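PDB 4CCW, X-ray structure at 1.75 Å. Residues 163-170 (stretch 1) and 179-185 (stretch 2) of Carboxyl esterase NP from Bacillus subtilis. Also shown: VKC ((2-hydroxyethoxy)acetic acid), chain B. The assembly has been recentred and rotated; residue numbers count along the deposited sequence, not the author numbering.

Stretch 1 163-170: HDFYKYAL
Stretch 2 179-185: EKFLNWM

Both stretches are helical, with phi/psi near -60/-40, and their axes run roughly antiparallel at 146°, 9.2 Å apart at closest approach. The register is set by Tyr168 and Phe181, whose CA atoms lie 5.5 Å apart. The contact buries 365 Å², both sides summed. No direct hydrogen bond crosses it; aromatic packing and one water join the helices.

His163 (chi1 p) is exposed and out of reach of stretch 2, its ND1 accepting a 2.8 Å hydrogen bond from Lys167 NZ one turn later. Asp164 (m) points toward stretch 2. Its CB packs 3.9 Å from Trp184 CZ2, while its carboxylate OD2 accepts from a water (2.6 Å) that in turn accepts from Trp184 NE1 (2.9 Å), satisfying the indole's polar edge. Phe165 (t), its CB sideways, is buried, with CA 3.6 Å and CB 4.0 Å from Trp184 CH2, which sits at its ring edge, and CZ 3.6 Å from VKC CG; an apolar ring suits this site.

Tyr168 (m, chi2 -76°) is the centrepiece. Its flat ring forms an offset stack on the five-membered ring of Trp184 (t, chi2 70°), centroids 3.9 Å apart and planes at 15°, with Tyr168 CD2 3.3 Å from Trp184 CD2. Tyr168 CB meets Phe181 CD1 at 3.8 Å. Ala169 N lies 4.2 Å from Phe181 CD1, at that ring's edge; Ala169 CB lies 3.5 Å from VKC OE1. Phe181 (t, chi2 91°) places CZ 3.4 Å from VKC CA.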

# COMPACT_ATOMS: atom_id res chain seq x y z
N HIS A 163 -19.94 3.18 2.63
CA HIS A 163 -20.12 4.37 1.77
C HIS A 163 -19.39 5.60 2.27
O HIS A 163 -19.05 6.50 1.47
CB HIS A 163 -21.61 4.66 1.55
CG HIS A 163 -22.32 5.23 2.76
ND1 HIS A 163 -22.63 6.54 2.87
CD2 HIS A 163 -22.77 4.62 3.93
CE1 HIS A 163 -23.27 6.76 4.04
NE2 HIS A 163 -23.34 5.59 4.70
N ASP A 164 -19.14 5.67 3.57
CA ASP A 164 -18.42 6.81 4.14
C ASP A 164 -17.02 6.95 3.58
O ASP A 164 -16.51 8.07 3.47
CB ASP A 164 -18.36 6.75 5.68
CG ASP A 164 -19.60 7.35 6.33
OD1 ASP A 164 -20.44 7.93 5.61
OD2 ASP A 164 -19.71 7.26 7.57
N PHE A 165 -16.40 5.84 3.20
CA PHE A 165 -15.08 5.93 2.59
C PHE A 165 -15.13 6.79 1.33
O PHE A 165 -14.31 7.70 1.17
CB PHE A 165 -14.46 4.57 2.26
CG PHE A 165 -13.15 4.67 1.52
CD1 PHE A 165 -11.97 4.98 2.21
CD2 PHE A 165 -13.10 4.52 0.13
CE1 PHE A 165 -10.77 5.10 1.52
CE2 PHE A 165 -11.90 4.64 -0.56
CZ PHE A 165 -10.74 4.93 0.14
N TYR A 166 -16.09 6.52 0.45
CA TYR A 166 -16.26 7.34 -0.76
C TYR A 166 -16.41 8.83 -0.46
O TYR A 166 -15.83 9.68 -1.14
CB TYR A 166 -17.46 6.85 -1.58
CG TYR A 166 -17.21 5.51 -2.24
CD1 TYR A 166 -16.41 5.42 -3.36
CD2 TYR A 166 -17.80 4.33 -1.76
CE1 TYR A 166 -16.16 4.22 -3.99
CE2 TYR A 166 -17.57 3.10 -2.40
CZ TYR A 166 -16.74 3.06 -3.50
OH TYR A 166 -16.47 1.89 -4.17
N LYS A 167 -17.20 9.13 0.56
CA LYS A 167 -17.47 10.51 0.95
C LYS A 167 -16.25 11.24 1.52
O LYS A 167 -15.96 12.37 1.12
CB LYS A 167 -18.65 10.56 1.92
CG LYS A 167 -19.96 10.15 1.24
CD LYS A 167 -21.13 10.18 2.20
CE LYS A 167 -22.43 9.87 1.48
NZ LYS A 167 -22.50 8.51 0.85
N TYR A 168 -15.55 10.60 2.46
CA TYR A 168 -14.36 11.24 3.03
C TYR A 168 -13.24 11.37 2.01
O TYR A 168 -12.53 12.38 2.00
CB TYR A 168 -13.86 10.51 4.28
CG TYR A 168 -14.69 10.80 5.50
CD1 TYR A 168 -14.56 12.02 6.17
CD2 TYR A 168 -15.61 9.87 5.97
CE1 TYR A 168 -15.34 12.30 7.28
CE2 TYR A 168 -16.38 10.14 7.09
CZ TYR A 168 -16.25 11.36 7.74
OH TYR A 168 -17.02 11.62 8.84
N ALA A 169 -13.09 10.36 1.15
CA ALA A 169 -12.07 10.42 0.12
C ALA A 169 -12.37 11.58 -0.84
O ALA A 169 -11.49 12.38 -1.14
CB ALA A 169 -11.97 9.10 -0.63
N LEU A 170 -13.62 11.68 -1.28
CA LEU A 170 -14.03 12.78 -2.15
C LEU A 170 -13.81 14.13 -1.47
O LEU A 170 -13.35 15.09 -2.11
CB LEU A 170 -15.50 12.64 -2.58
CG LEU A 170 -16.01 13.69 -3.59
CD1 LEU A 170 -17.12 13.15 -4.47
CD2 LEU A 170 -16.49 14.93 -2.87
N GLU A 179 -8.24 17.26 7.27
CA GLU A 179 -8.45 17.11 8.70
C GLU A 179 -9.63 16.20 9.04
O GLU A 179 -9.55 15.39 9.96
CB GLU A 179 -8.66 18.49 9.34
CG GLU A 179 -8.72 18.46 10.85
CD GLU A 179 -8.94 19.84 11.44
OE1 GLU A 179 -7.95 20.59 11.57
OE2 GLU A 179 -10.09 20.16 11.78
N LYS A 180 -10.73 16.35 8.29
CA LYS A 180 -11.91 15.50 8.45
C LYS A 180 -11.57 14.05 8.18
O LYS A 180 -11.94 13.17 8.96
CB LYS A 180 -13.01 15.92 7.47
CG LYS A 180 -13.55 17.33 7.65
CD LYS A 180 -14.75 17.37 8.59
CE LYS A 180 -15.49 18.69 8.42
NZ LYS A 180 -16.48 18.92 9.50
N PHE A 181 -10.89 13.79 7.07
CA PHE A 181 -10.49 12.44 6.69
C PHE A 181 -9.65 11.78 7.80
O PHE A 181 -9.95 10.67 8.24
CB PHE A 181 -9.72 12.49 5.37
CG PHE A 181 -9.26 11.15 4.86
CD1 PHE A 181 -10.06 10.40 4.01
CD2 PHE A 181 -7.99 10.67 5.18
CE1 PHE A 181 -9.64 9.17 3.52
CE2 PHE A 181 -7.55 9.45 4.68
CZ PHE A 181 -8.37 8.70 3.86
N LEU A 182 -8.62 12.49 8.27
CA LEU A 182 -7.69 11.92 9.25
C LEU A 182 -8.31 11.67 10.63
O LEU A 182 -8.04 10.65 11.27
CB LEU A 182 -6.41 12.76 9.32
CG LEU A 182 -5.50 12.67 8.09
CD1 LEU A 182 -4.33 13.64 8.21
CD2 LEU A 182 -5.01 11.24 7.83
N ASN A 183 -9.17 12.58 11.07
CA ASN A 183 -9.86 12.44 12.35
C ASN A 183 -10.85 11.28 12.32
O ASN A 183 -11.07 10.60 13.33
CB ASN A 183 -10.55 13.74 12.74
CG ASN A 183 -9.55 14.86 13.04
OD1 ASN A 183 -8.34 14.64 13.08
ND2 ASN A 183 -10.07 16.07 13.25
N TRP A 184 -11.45 11.06 11.15
CA TRP A 184 -12.33 9.93 10.93
C TRP A 184 -11.57 8.63 10.94
O TRP A 184 -11.97 7.69 11.61
CB TRP A 184 -13.07 10.11 9.62
CG TRP A 184 -13.84 8.91 9.12
CD1 TRP A 184 -15.00 8.36 9.67
CD2 TRP A 184 -13.55 8.10 7.93
NE1 TRP A 184 -15.44 7.29 8.91
CE2 TRP A 184 -14.61 7.08 7.86
CE3 TRP A 184 -12.56 8.11 6.94
CZ2 TRP A 184 -14.65 6.13 6.85
CZ3 TRP A 184 -12.61 7.14 5.93
CH2 TRP A 184 -13.63 6.18 5.88
N MET A 185 -10.46 8.58 10.20
CA MET A 185 -9.70 7.35 10.01
C MET A 185 -8.85 7.00 11.24
O MET A 185 -8.55 5.83 11.47
CB MET A 185 -8.83 7.46 8.76
CG MET A 185 -8.07 6.20 8.41
SD MET A 185 -7.38 6.26 6.75
CE MET A 185 -8.82 5.73 5.84
C VKC B . -6.34 6.14 2.12
O VKC B . -7.11 5.15 2.21
CA VKC B . -6.75 7.29 1.22
CD VKC B . -8.73 7.60 -1.75
CG VKC B . -8.56 7.78 -0.24
OAD VKC B . -7.64 6.80 0.23
OE1 VKC B . -8.93 8.87 -2.39
OXT VKC B . -5.26 6.20 2.74
O HOH W 1 -18.01 6.00 9.00